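Local structure of TSC1 N-terminal domain (Chaetomium thermophilum, 7A0M) at residues S241-T244 with V245-L249; Y274-L277 with L278-R282; I365-R368 with S369-F372; T392-T395 with R396-K399; E404-A407 with D408-L412. The protein probably binds phosphoinositide lipids at the lysosome as part of the TSC complex, a GTPase-activating assembly that regulates mTORC1 signalling. One frame throughout, in Å; residues are numbered along the deposited sequence.

Interaction 1 of 5, residues S241-T244 with V245-L249; sequences STFT and VNLAL
Phe243 and Leu247, one helical turn apart, meet on the outer side of the first turns of helix 242-255. The CG of Phe243 stands anti to its own backbone N (chi1 -174°), which tips the ring along the helix toward Leu247. Leu247 CG lies over one ring face, 4.1 Å from Phe243 CE2, and Leu247 CD1 stands beyond the rim, 3.5 Å from the same Phe243 CE2. The two side chains cross at a slant instead of running alongside. On another side of the helix, Val245 turns its CG2 branch back over the carbonyl it bonds to, with Val245 CG2 3.3 Å from Ser241 O; this methyl-bearing side faces Leu236 and Leu277 of the adjoining helices. The main chain beneath is regular, and the bond from Val245 N to Ser241 O, 3.1 Å long, is almost straight at 176°. Ser241 OG accepts two weak bonds, from Thr244 N at 3.5 Å and from Phe243 N, and is also hydrogen-bonded to Asp316, whose other carboxylate oxygen takes Phe243 N. Thr244 OG1 is bonded to Asn203 of helix 199-214. A serine N-cap opening a helix packed among other helices is the motif here, within an all-helical domain.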
loop_
_atom_site.group_PDB
_atom_site.type_symbol
_atom_site.label_atom_id
_atom_site.label_comp_id
_atom_site.label_asym_id
_atom_site.label_seq_id
_atom_site.Cartn_x
_atom_site.Cartn_y
_atom_site.Cartn_z
ATOM N N SER B 241 13.700 -29.356 -1.417
ATOM C CA SER B 241 14.373 -28.793 -2.578
ATOM C C SER B 241 13.756 -27.443 -2.917
ATOM O O SER B 241 12.536 -27.336 -3.085
ATOM C CB SER B 241 14.274 -29.738 -3.777
ATOM O OG SER B 241 14.754 -29.116 -4.956
ATOM N N THR B 242 14.599 -26.411 -3.000
ATOM C CA THR B 242 14.113 -25.084 -3.369
ATOM C C THR B 242 13.443 -25.106 -4.738
ATOM O O THR B 242 12.448 -24.408 -4.963
ATOM C CB THR B 242 15.264 -24.078 -3.352
ATOM O OG1 THR B 242 15.983 -24.194 -2.118
ATOM C CG2 THR B 242 14.733 -22.658 -3.488
ATOM N N PHE B 243 13.975 -25.908 -5.663
ATOM C CA PHE B 243 13.404 -25.982 -7.004
ATOM C C PHE B 243 12.024 -26.628 -6.987
ATOM O O PHE B 243 11.097 -26.141 -7.645
ATOM C CB PHE B 243 14.352 -26.753 -7.924
ATOM C CG PHE B 243 13.930 -26.761 -9.365
ATOM C CD1 PHE B 243 14.201 -25.680 -10.186
ATOM C CD2 PHE B 243 13.278 -27.858 -9.902
ATOM C CE1 PHE B 243 13.817 -25.687 -11.515
ATOM C CE2 PHE B 243 12.895 -27.872 -11.229
ATOM C CZ PHE B 243 13.163 -26.785 -12.037
ATOM N N THR B 244 11.869 -27.727 -6.245
ATOM C CA THR B 244 10.588 -28.427 -6.207
ATOM C C THR B 244 9.504 -27.556 -5.583
ATOM O O THR B 244 8.402 -27.426 -6.129
ATOM C CB THR B 244 10.730 -29.739 -5.435
ATOM O OG1 THR B 244 11.815 -30.500 -5.979
ATOM C CG2 THR B 244 9.448 -30.553 -5.531
ATOM N N VAL B 245 9.799 -26.959 -4.425
ATOM C CA VAL B 245 8.810 -26.140 -3.727
ATOM C C VAL B 245 8.416 -24.935 -4.574
ATOM O O VAL B 245 7.250 -24.520 -4.587
ATOM C CB VAL B 245 9.354 -25.716 -2.350
ATOM C CG1 VAL B 245 8.381 -24.785 -1.656
ATOM C CG2 VAL B 245 9.631 -26.940 -1.492
ATOM N N ASN B 246 9.377 -24.359 -5.301
ATOM C CA ASN B 246 9.067 -23.215 -6.153
ATOM C C ASN B 246 8.133 -23.607 -7.291
ATOM O O ASN B 246 7.220 -22.848 -7.639
ATOM C CB ASN B 246 10.356 -22.604 -6.703
ATOM C CG ASN B 246 10.117 -21.290 -7.419
ATOM O OD1 ASN B 246 9.752 -20.291 -6.799
ATOM N ND2 ASN B 246 10.325 -21.283 -8.730
ATOM N N LEU B 247 8.349 -24.781 -7.889
ATOM C CA LEU B 247 7.421 -25.284 -8.897
ATOM C C LEU B 247 6.022 -25.463 -8.319
ATOM O O LEU B 247 5.029 -25.031 -8.917
ATOM C CB LEU B 247 7.934 -26.602 -9.475
ATOM C CG LEU B 247 9.056 -26.519 -10.507
ATOM C CD1 LEU B 247 9.399 -27.906 -11.023
ATOM C CD2 LEU B 247 8.664 -25.600 -11.653
ATOM N N ALA B 248 5.926 -26.112 -7.155
ATOM C CA ALA B 248 4.632 -26.287 -6.501
ATOM C C ALA B 248 3.977 -24.946 -6.199
ATOM O O ALA B 248 2.752 -24.805 -6.311
ATOM C CB ALA B 248 4.797 -27.102 -5.220
ATOM N N LEU B 249 4.774 -23.947 -5.815
ATOM C CA LEU B 249 4.210 -22.641 -5.495
ATOM C C LEU B 249 3.678 -21.953 -6.747
ATOM O O LEU B 249 2.627 -21.304 -6.704
ATOM C CB LEU B 249 5.257 -21.771 -4.801
ATOM C CG LEU B 249 4.710 -20.519 -4.112
ATOM C CD1 LEU B 249 3.726 -20.908 -3.018
ATOM C CD2 LEU B 249 5.843 -19.679 -3.545
#

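Interaction 2 of 5, residues Y274-L277 with L278-R282; sequences YARL and LFWDR
Tyr274 and Leu278 run alongside each other in the same direction on the inner side of the last turn of helix 267-278, where the helix gives way to a type I beta turn from Phe279 to Arg282. This is the tight part of the contact. Both leucine methyls reach the phenol end, Leu278 CD1 and CD2 each standing 3.8 Å from Tyr274 OH, while the hydroxyl itself is hydrogen-bonded to Ser369 of helix 357-373 and the ring meets Phe338 edge-to-face. A leucine in place of Tyr274 would probably leave Ser369 without this hydroxyl partner and remove the phenol end against which the Leu278 methyls rest. The buried Leu277 belongs to the packed side too, its CD2 4.0 Å from Trp280 CE3. The backbone bond from Leu278 N to Tyr274 O is 2.9 Å; Phe279 N to Arg276 O at 3.2 Å and Trp280 N to Leu277 O at 3.3 Å follow, as i-to-i+3 bonds take over at the end of the helix. On the solvent side the chain runs out to the exposed Asp281 and a poorly ordered Arg282, and Arg276 and Trp280 are partly exposed. Arg276, its chain extended, gives both terminal nitrogens to the carbonyls of Leu236 and Asp239. Its guanidinium stands steeply against the indole, planes 78° apart, with the indole edge atom Trp280 CZ3 3.8 Å from Arg276 CZ, over the centre of the guanidinium face.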
loop_
_atom_site.group_PDB
_atom_site.type_symbol
_atom_site.label_atom_id
_atom_site.label_comp_id
_atom_site.label_asym_id
_atom_site.label_seq_id
_atom_site.Cartn_x
_atom_site.Cartn_y
_atom_site.Cartn_z
ATOM N N TYR B 274 3.187 -20.000 3.684
ATOM C CA TYR B 274 3.870 -18.720 3.517
ATOM C C TYR B 274 4.928 -18.512 4.594
ATOM O O TYR B 274 6.042 -18.060 4.301
ATOM C CB TYR B 274 2.859 -17.574 3.533
ATOM C CG TYR B 274 3.489 -16.218 3.760
ATOM C CD1 TYR B 274 4.084 -15.526 2.716
ATOM C CD2 TYR B 274 3.486 -15.630 5.019
ATOM C CE1 TYR B 274 4.664 -14.288 2.919
ATOM C CE2 TYR B 274 4.063 -14.394 5.231
ATOM C CZ TYR B 274 4.649 -13.727 4.179
ATOM O OH TYR B 274 5.224 -12.493 4.386
ATOM N N ALA B 275 4.596 -18.830 5.847
ATOM C CA ALA B 275 5.548 -18.641 6.937
ATOM C C ALA B 275 6.760 -19.551 6.780
ATOM O O ALA B 275 7.889 -19.145 7.081
ATOM C CB ALA B 275 4.862 -18.879 8.280
ATOM N N ARG B 276 6.549 -20.786 6.317
ATOM C CA ARG B 276 7.670 -21.698 6.110
ATOM C C ARG B 276 8.601 -21.180 5.023
ATOM O O ARG B 276 9.826 -21.161 5.192
ATOM C CB ARG B 276 7.165 -23.095 5.749
ATOM C CG ARG B 276 8.294 -24.107 5.617
ATOM C CD ARG B 276 7.935 -25.261 4.698
ATOM N NE ARG B 276 8.986 -26.276 4.690
ATOM C CZ ARG B 276 9.167 -27.161 3.716
ATOM N NH1 ARG B 276 8.373 -27.157 2.654
ATOM N NH2 ARG B 276 10.151 -28.046 3.799
ATOM N N LEU B 277 8.034 -20.762 3.889
ATOM C CA LEU B 277 8.855 -20.268 2.790
ATOM C C LEU B 277 9.503 -18.934 3.132
ATOM O O LEU B 277 10.566 -18.606 2.591
ATOM C CB LEU B 277 8.011 -20.144 1.522
ATOM C CG LEU B 277 7.236 -21.403 1.120
ATOM C CD1 LEU B 277 6.603 -21.246 -0.256
ATOM C CD2 LEU B 277 8.130 -22.632 1.175
ATOM N N LEU B 278 8.880 -18.152 4.018
ATOM C CA LEU B 278 9.475 -16.891 4.447
ATOM C C LEU B 278 10.797 -17.111 5.175
ATOM O O LEU B 278 11.681 -16.249 5.129
ATOM C CB LEU B 278 8.490 -16.127 5.333
ATOM C CG LEU B 278 8.803 -14.659 5.623
ATOM C CD1 LEU B 278 8.808 -13.850 4.333
ATOM C CD2 LEU B 278 7.797 -14.087 6.610
ATOM N N PHE B 279 10.955 -18.253 5.845
ATOM C CA PHE B 279 12.179 -18.603 6.560
ATOM C C PHE B 279 12.923 -19.737 5.863
ATOM O O PHE B 279 13.480 -20.625 6.512
ATOM C CB PHE B 279 11.887 -18.990 8.007
ATOM C CG PHE B 279 11.591 -17.826 8.904
ATOM C CD1 PHE B 279 10.469 -17.038 8.705
ATOM C CD2 PHE B 279 12.447 -17.513 9.945
ATOM C CE1 PHE B 279 10.209 -15.967 9.534
ATOM C CE2 PHE B 279 12.190 -16.444 10.775
ATOM C CZ PHE B 279 11.068 -15.671 10.568
ATOM N N TRP B 280 12.929 -19.724 4.529
ATOM C CA TRP B 280 13.550 -20.810 3.779
ATOM C C TRP B 280 15.049 -20.904 4.040
ATOM O O TRP B 280 15.628 -21.990 3.931
ATOM C CB TRP B 280 13.285 -20.629 2.285
ATOM C CG TRP B 280 13.670 -21.819 1.470
ATOM C CD1 TRP B 280 14.734 -21.923 0.623
ATOM C CD2 TRP B 280 12.999 -23.082 1.430
ATOM N NE1 TRP B 280 14.765 -23.172 0.054
ATOM C CE2 TRP B 280 13.710 -23.904 0.533
ATOM C CE3 TRP B 280 11.865 -23.600 2.063
ATOM C CZ2 TRP B 280 13.324 -25.212 0.253
ATOM C CZ3 TRP B 280 11.483 -24.900 1.785
ATOM C CH2 TRP B 280 12.211 -25.691 0.888
ATOM N N ASP B 281 15.693 -19.789 4.389
ATOM C CA ASP B 281 17.128 -19.798 4.642
ATOM C C ASP B 281 17.496 -20.319 6.026
ATOM O O ASP B 281 18.689 -20.466 6.316
ATOM C CB ASP B 281 17.708 -18.394 4.445
ATOM C CG ASP B 281 16.972 -17.334 5.244
ATOM O OD1 ASP B 281 16.147 -17.691 6.110
ATOM O OD2 ASP B 281 17.222 -16.135 5.000
ATOM N N ARG B 282 16.519 -20.598 6.882
ATOM C CA ARG B 282 16.803 -21.100 8.222
ATOM C C ARG B 282 16.628 -22.613 8.289
ATOM O O ARG B 282 17.145 -23.345 7.445
ATOM C CB ARG B 282 15.902 -20.421 9.256
ATOM C CG ARG B 282 16.198 -20.828 10.692
ATOM C CD ARG B 282 15.244 -20.164 11.673
ATOM N NE ARG B 282 15.355 -18.708 11.655
ATOM C CZ ARG B 282 16.228 -18.016 12.379
ATOM N NH1 ARG B 282 17.075 -18.648 13.182
ATOM N NH2 ARG B 282 16.258 -16.693 12.300
#

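Interaction 3 of 5, residues I365-R368 with S369-F372; sequences IRER and SERF
Ser369 OG turns back onto the carbonyl of Ile365, one turn earlier in helix 357-373, and donates to Ile365 O at 2.7 Å. The backbone Ser369 N donates to the same oxygen at 3.0 Å, and the two donors arrive from opposite faces of the carbonyl plane, so one buried acceptor is gripped twice. A first torsion of -62° sets OG beside the serine's own backbone N and so within reach of Ile365 O. With an alanine at this position Ile365 O is likely to lose its second donor, and the Tyr274 hydroxyl its mate. Past the serine the helix kinks, with Arg371 N and Phe372 N lacking their usual bonds to the turn before; a water fills in, donating to Glu367 O at 2.8 Å and accepting from Arg371 N at 2.8 Å. On the outer side Glu367 OE1 comes to 3.5 Å from Glu370 CG, their carboxylate planes perpendicular, while Glu370 is salt-bridged to Arg373. Farther out, Arg368 extends to helix 267-278 and the turn after it, where it bonds Leu278 O, forms a salt bridge with Asp281 and makes a cation-pi contact with Phe279. Helix 357-373 thus lies against helix 267-278 through Ile365, Ser369 and Phe372 and against helix 335-343 through Arg366 and Ser369, while Arg366 bonds Tyr383 O of the second subunit.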
loop_
_atom_site.group_PDB
_atom_site.type_symbol
_atom_site.label_atom_id
_atom_site.label_comp_id
_atom_site.label_asym_id
_atom_site.label_seq_id
_atom_site.Cartn_x
_atom_site.Cartn_y
_atom_site.Cartn_z
ATOM N N ILE B 365 8.281 -12.995 11.777
ATOM C CA ILE B 365 7.396 -13.065 10.616
ATOM C C ILE B 365 6.999 -11.665 10.165
ATOM O O ILE B 365 6.977 -11.364 8.965
ATOM C CB ILE B 365 6.162 -13.931 10.930
ATOM C CG1 ILE B 365 6.570 -15.384 11.173
ATOM C CG2 ILE B 365 5.144 -13.845 9.799
ATOM C CD1 ILE B 365 6.781 -16.185 9.907
ATOM N N ARG B 366 6.681 -10.788 11.120
ATOM C CA ARG B 366 6.325 -9.412 10.785
ATOM C C ARG B 366 7.490 -8.684 10.129
ATOM O O ARG B 366 7.322 -8.024 9.096
ATOM C CB ARG B 366 5.879 -8.668 12.042
ATOM C CG ARG B 366 4.499 -9.032 12.531
ATOM C CD ARG B 366 4.054 -8.057 13.598
ATOM N NE ARG B 366 4.581 -8.384 14.918
ATOM C CZ ARG B 366 3.898 -9.044 15.846
ATOM N NH1 ARG B 366 2.659 -9.449 15.597
ATOM N NH2 ARG B 366 4.451 -9.301 17.023
ATOM N N GLU B 367 8.680 -8.786 10.724
ATOM C CA GLU B 367 9.828 -8.042 10.219
ATOM C C GLU B 367 10.189 -8.475 8.803
ATOM O O GLU B 367 10.603 -7.650 7.980
ATOM C CB GLU B 367 11.018 -8.220 11.160
ATOM C CG GLU B 367 12.119 -7.184 10.985
ATOM C CD GLU B 367 11.642 -5.769 11.264
ATOM O OE1 GLU B 367 11.051 -5.143 10.358
ATOM O OE2 GLU B 367 11.852 -5.283 12.395
ATOM N N ARG B 368 10.029 -9.764 8.497
ATOM C CA ARG B 368 10.293 -10.251 7.150
ATOM C C ARG B 368 9.146 -9.969 6.189
ATOM O O ARG B 368 9.357 -9.991 4.972
ATOM C CB ARG B 368 10.583 -11.753 7.180
ATOM C CG ARG B 368 11.885 -12.115 7.872
ATOM C CD ARG B 368 12.293 -13.541 7.554
ATOM N NE ARG B 368 13.642 -13.842 8.024
ATOM C CZ ARG B 368 14.442 -14.744 7.465
ATOM N NH1 ARG B 368 14.030 -15.433 6.408
ATOM N NH2 ARG B 368 15.654 -14.955 7.957
ATOM N N SER B 369 7.945 -9.708 6.703
ATOM C CA SER B 369 6.819 -9.325 5.863
ATOM C C SER B 369 6.816 -7.842 5.518
ATOM O O SER B 369 5.973 -7.410 4.724
ATOM C CB SER B 369 5.499 -9.693 6.546
ATOM O OG SER B 369 5.399 -11.091 6.752
ATOM N N GLU B 370 7.723 -7.059 6.108
ATOM C CA GLU B 370 7.748 -5.619 5.864
ATOM C C GLU B 370 7.998 -5.301 4.395
ATOM O O GLU B 370 7.385 -4.381 3.839
ATOM C CB GLU B 370 8.812 -4.961 6.743
ATOM C CG GLU B 370 8.337 -4.631 8.148
ATOM C CD GLU B 370 7.247 -3.576 8.160
ATOM O OE1 GLU B 370 7.539 -2.421 7.784
ATOM O OE2 GLU B 370 6.102 -3.903 8.540
ATOM N N ARG B 371 8.898 -6.047 3.746
ATOM C CA ARG B 371 9.233 -5.746 2.358
ATOM C C ARG B 371 8.057 -6.000 1.422
ATOM O O ARG B 371 7.925 -5.322 0.398
ATOM C CB ARG B 371 10.450 -6.557 1.913
ATOM C CG ARG B 371 10.286 -8.063 2.026
ATOM C CD ARG B 371 11.217 -8.776 1.059
ATOM N NE ARG B 371 11.228 -10.221 1.265
ATOM C CZ ARG B 371 11.741 -11.092 0.402
ATOM N NH1 ARG B 371 12.276 -10.667 -0.734
ATOM N NH2 ARG B 371 11.711 -12.390 0.672
ATOM N N PHE B 372 7.198 -6.966 1.750
ATOM C CA PHE B 372 5.996 -7.182 0.953
ATOM C C PHE B 372 4.906 -6.174 1.290
ATOM O O PHE B 372 4.127 -5.793 0.409
ATOM C CB PHE B 372 5.482 -8.608 1.145
ATOM C CG PHE B 372 6.450 -9.663 0.694
ATOM C CD1 PHE B 372 7.125 -9.528 -0.508
ATOM C CD2 PHE B 372 6.693 -10.781 1.472
ATOM C CE1 PHE B 372 8.020 -10.490 -0.928
ATOM C CE2 PHE B 372 7.588 -11.751 1.056
ATOM C CZ PHE B 372 8.253 -11.604 -0.146
HETATM O O HOH W 1 10.890 -7.237 5.236
#

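Interaction 4 of 5, residues T392-T395 with R396-K399; sequences TNIT and RWLK
Ile394 holds its CG1 between the backbone N and the carbonyl carbon (chi1 46°), a cramped setting that carries CD1 toward Leu398, whose CG lies beside its own backbone N (chi1 -70°). The two chains slant across each other with Ile394 CD1 4.1 Å from Leu398 CD2, and Leu398 CG rests 3.7 Å from Ile394 O. The other isoleucine branch, CG2, comes to 4.2 Å from Trp397 CD1. Asn393 precedes the turn into the short, weakly bonded helix 395-398, and its OD1 makes the capping bond of an Asx turn: it accepts from Thr395 N at 3.0 Å, nearly in line with its C=O bond, and from Thr395 OG1, also at 3.0 Å, on a lone pair in the amide plane. Two donors from one residue thus hold the asparagine amide just ahead of the helix. Within the turn itself Trp397 N reaches Ile394 O at 3.1 Å and Leu398 N reaches Thr395 O at 3.2 Å. Arg396 bends at its third torsion and brings its guanidinium edge toward Asn393, NH2 standing 3.7 Å from Asn393 O, while Trp397 CZ2 lies over one guanidinium face, offset toward the rim. Arg396 NH1 is hydrogen-bonded to Leu333 O, and Tyr385 and Tyr334 make cation-pi contacts with the same guanidinium.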
loop_
_atom_site.group_PDB
_atom_site.type_symbol
_atom_site.label_atom_id
_atom_site.label_comp_id
_atom_site.label_asym_id
_atom_site.label_seq_id
_atom_site.Cartn_x
_atom_site.Cartn_y
_atom_site.Cartn_z
ATOM N N THR B 392 -17.121 -15.353 4.844
ATOM C CA THR B 392 -18.522 -15.737 4.729
ATOM C C THR B 392 -19.191 -15.160 3.485
ATOM O O THR B 392 -19.988 -15.849 2.838
ATOM C CB THR B 392 -19.278 -15.299 5.992
ATOM O OG1 THR B 392 -19.032 -16.236 7.049
ATOM C CG2 THR B 392 -20.780 -15.209 5.741
ATOM N N ASN B 393 -18.863 -13.925 3.113
ATOM C CA ASN B 393 -19.490 -13.284 1.962
ATOM C C ASN B 393 -18.800 -13.745 0.683
ATOM O O ASN B 393 -17.587 -13.567 0.528
ATOM C CB ASN B 393 -19.427 -11.764 2.098
ATOM C CG ASN B 393 -20.349 -11.048 1.125
ATOM O OD1 ASN B 393 -20.526 -11.474 -0.016
ATOM N ND2 ASN B 393 -20.945 -9.952 1.579
ATOM N N ILE B 394 -19.572 -14.336 -0.229
ATOM C CA ILE B 394 -19.041 -14.924 -1.454
ATOM C C ILE B 394 -19.426 -14.139 -2.699
ATOM O O ILE B 394 -19.128 -14.590 -3.815
ATOM C CB ILE B 394 -19.468 -16.399 -1.594
ATOM C CG1 ILE B 394 -20.960 -16.567 -1.287
ATOM C CG2 ILE B 394 -18.635 -17.283 -0.675
ATOM C CD1 ILE B 394 -21.874 -16.376 -2.482
ATOM N N THR B 395 -20.086 -12.987 -2.548
ATOM C CA THR B 395 -20.448 -12.169 -3.706
ATOM C C THR B 395 -19.230 -11.743 -4.517
ATOM O O THR B 395 -19.320 -11.617 -5.744
ATOM C CB THR B 395 -21.245 -10.941 -3.258
ATOM O OG1 THR B 395 -22.321 -11.346 -2.399
ATOM C CG2 THR B 395 -21.786 -10.163 -4.452
ATOM N N ARG B 396 -18.095 -11.507 -3.853
ATOM C CA ARG B 396 -16.861 -11.152 -4.552
ATOM C C ARG B 396 -16.563 -12.105 -5.705
ATOM O O ARG B 396 -16.096 -11.684 -6.770
ATOM C CB ARG B 396 -15.693 -11.155 -3.564
ATOM C CG ARG B 396 -15.604 -9.940 -2.661
ATOM C CD ARG B 396 -14.438 -10.093 -1.696
ATOM N NE ARG B 396 -14.641 -11.216 -0.783
ATOM C CZ ARG B 396 -13.663 -11.856 -0.150
ATOM N NH1 ARG B 396 -12.402 -11.491 -0.336
ATOM N NH2 ARG B 396 -13.942 -12.865 0.662
ATOM N N TRP B 397 -16.827 -13.393 -5.507
ATOM C CA TRP B 397 -16.409 -14.442 -6.425
ATOM C C TRP B 397 -17.458 -14.821 -7.466
ATOM O O TRP B 397 -17.131 -15.562 -8.400
ATOM C CB TRP B 397 -16.007 -15.690 -5.631
ATOM C CG TRP B 397 -15.205 -15.384 -4.387
ATOM C CD1 TRP B 397 -15.505 -15.760 -3.108
ATOM C CD2 TRP B 397 -13.986 -14.630 -4.306
ATOM N NE1 TRP B 397 -14.545 -15.298 -2.240
ATOM C CE2 TRP B 397 -13.604 -14.600 -2.949
ATOM C CE3 TRP B 397 -13.182 -13.980 -5.247
ATOM C CZ2 TRP B 397 -12.452 -13.948 -2.512
ATOM C CZ3 TRP B 397 -12.038 -13.335 -4.811
ATOM C CH2 TRP B 397 -11.686 -13.322 -3.457
ATOM N N LEU B 398 -18.704 -14.355 -7.330
ATOM C CA LEU B 398 -19.766 -14.813 -8.225
ATOM C C LEU B 398 -19.509 -14.404 -9.673
ATOM O O LEU B 398 -19.471 -15.252 -10.571
ATOM C CB LEU B 398 -21.104 -14.242 -7.756
ATOM C CG LEU B 398 -21.722 -14.759 -6.459
ATOM C CD1 LEU B 398 -23.006 -14.004 -6.159
ATOM C CD2 LEU B 398 -21.990 -16.245 -6.562
ATOM N N LYS B 399 -19.322 -13.104 -9.922
ATOM C CA LYS B 399 -19.155 -12.630 -11.293
ATOM C C LYS B 399 -17.722 -12.737 -11.793
ATOM O O LYS B 399 -17.496 -12.576 -12.996
ATOM C CB LYS B 399 -19.635 -11.185 -11.463
ATOM C CG LYS B 399 -21.130 -10.997 -11.240
ATOM C CD LYS B 399 -21.549 -9.547 -11.432
ATOM C CE LYS B 399 -23.021 -9.349 -11.125
ATOM N NZ LYS B 399 -23.460 -7.964 -11.428
#

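Interaction 5 of 5, residues E404-A407 with D408-L412; sequences EIIA and DCMAL
Cys409 packs against Ile405 one turn back along helix 402-410, the last helix of this all-helical domain. From its CB, 3.5 Å from both Ile405 O and Ile406 O, the side chain turns beside the backbone N (chi1 -70°) and sends the sulfur back along the helix. Cys409 SG ends 3.2 Å from Ile405 O and touches the isoleucine branch, with Ile405 CG2 at 4.3 Å. This buried side faces helix 323-333, where Ile329 meets Cys409 and Leu333 meets Ile405. The backbone repeats the helical pattern, Cys409 N donating to Ile405 O at 3.0 Å. The opposite character appears at Asp408, an exposed residue whose carboxylate bends back over the preceding turn. Met410, a selenomethionine, is also exposed; Met410 CG sits 3.2 Å from Ile406 O, and a bend at the second torsion follows, with Met410 CE 4.3 Å from Ile406 CG2.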
loop_
_atom_site.group_PDB
_atom_site.type_symbol
_atom_site.label_atom_id
_atom_site.label_comp_id
_atom_site.label_asym_id
_atom_site.label_seq_id
_atom_site.Cartn_x
_atom_site.Cartn_y
_atom_site.Cartn_z
ATOM N N GLU B 404 -9.893 -11.822 -14.243
ATOM C CA GLU B 404 -10.304 -10.629 -13.512
ATOM C C GLU B 404 -9.724 -10.624 -12.106
ATOM O O GLU B 404 -9.277 -9.581 -11.616
ATOM C CB GLU B 404 -11.828 -10.552 -13.451
ATOM C CG GLU B 404 -12.531 -10.996 -14.721
ATOM C CD GLU B 404 -14.018 -10.705 -14.697
ATOM O OE1 GLU B 404 -14.391 -9.576 -14.319
ATOM O OE2 GLU B 404 -14.814 -11.602 -15.052
ATOM N N ILE B 405 -9.735 -11.780 -11.441
ATOM C CA ILE B 405 -9.196 -11.876 -10.088
ATOM C C ILE B 405 -7.698 -11.597 -10.088
ATOM O O ILE B 405 -7.180 -10.909 -9.200
ATOM C CB ILE B 405 -9.523 -13.256 -9.488
ATOM C CG1 ILE B 405 -11.021 -13.360 -9.199
ATOM C CG2 ILE B 405 -8.709 -13.508 -8.228
ATOM C CD1 ILE B 405 -11.525 -14.781 -9.083
ATOM N N ILE B 406 -6.982 -12.117 -11.088
ATOM C CA ILE B 406 -5.548 -11.855 -11.195
ATOM C C ILE B 406 -5.291 -10.369 -11.414
ATOM O O ILE B 406 -4.425 -9.768 -10.768
ATOM C CB ILE B 406 -4.928 -12.703 -12.320
ATOM C CG1 ILE B 406 -5.082 -14.193 -12.015
ATOM C CG2 ILE B 406 -3.461 -12.352 -12.506
ATOM C CD1 ILE B 406 -4.623 -15.095 -13.141
ATOM N N ALA B 407 -6.044 -9.755 -12.333
ATOM C CA ALA B 407 -5.853 -8.336 -12.619
ATOM C C ALA B 407 -6.117 -7.477 -11.388
ATOM O O ALA B 407 -5.365 -6.534 -11.109
ATOM C CB ALA B 407 -6.758 -7.908 -13.774
ATOM N N ASP B 408 -7.181 -7.782 -10.641
ATOM C CA ASP B 408 -7.462 -7.035 -9.417
ATOM C C ASP B 408 -6.354 -7.220 -8.387
ATOM O O ASP B 408 -6.008 -6.280 -7.663
ATOM C CB ASP B 408 -8.816 -7.451 -8.844
ATOM C CG ASP B 408 -9.979 -6.968 -9.691
ATOM O OD1 ASP B 408 -9.830 -5.925 -10.362
ATOM O OD2 ASP B 408 -11.040 -7.625 -9.682
ATOM N N CYS B 409 -5.789 -8.427 -8.301
ATOM C CA CYS B 409 -4.683 -8.652 -7.377
ATOM C C CYS B 409 -3.440 -7.876 -7.793
ATOM O O CYS B 409 -2.682 -7.413 -6.932
ATOM C CB CYS B 409 -4.362 -10.144 -7.282
ATOM S SG CYS B 409 -5.621 -11.139 -6.449
HETATM N N MSE B 410 -3.216 -7.722 -9.094
HETATM C CA MSE B 410 -2.062 -6.984 -9.591
HETATM C C MSE B 410 -2.233 -5.481 -9.392
HETATM O O MSE B 410 -1.251 -4.756 -9.231
HETATM C CB MSE B 410 -1.822 -7.297 -11.069
HETATM C CG MSE B 410 -1.415 -8.736 -11.327
HETATM SE SE MSE B 410 0.234 -9.212 -10.400
HETATM C CE MSE B 410 -0.085 -11.122 -10.179
ATOM N N ALA B 411 -3.484 -5.018 -9.399
ATOM C CA ALA B 411 -3.756 -3.600 -9.185
ATOM C C ALA B 411 -3.353 -3.129 -7.795
ATOM O O ALA B 411 -3.262 -1.917 -7.571
ATOM C CB ALA B 411 -5.239 -3.307 -9.421
ATOM N N LEU B 412 -3.113 -4.051 -6.866
ATOM C CA LEU B 412 -2.665 -3.720 -5.522
ATOM C C LEU B 412 -1.150 -3.619 -5.411
ATOM O O LEU B 412 -0.651 -3.125 -4.394
ATOM C CB LEU B 412 -3.179 -4.769 -4.532
ATOM C CG LEU B 412 -4.699 -4.914 -4.461
ATOM C CD1 LEU B 412 -5.074 -6.205 -3.758
ATOM C CD2 LEU B 412 -5.322 -3.716 -3.759
#

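How the interactions relate
Interaction 1 is the buried one of the five, interactions 2, 3 and 5 are partly buried, and interaction 4 lies at the surface. Interactions 1 and 2 join successive helices: Thr242 OG1 probably hydrogen-bonds Trp280 NE1 (2.7 Å), and Val245 and Leu249 pack on Leu277. Interaction 2 in turn touches interaction 3, centres about 11 Å apart, mixing polar links with packing of Phe279 on Ile365. Interactions 4 and 5 form a second neighbourhood, where Trp397 packs loosely on Ile405. Side-chain caps begin the helices of interactions 1 and 4, whereas interaction 2 ends a helix and interaction 3 spans a water-bridged kink.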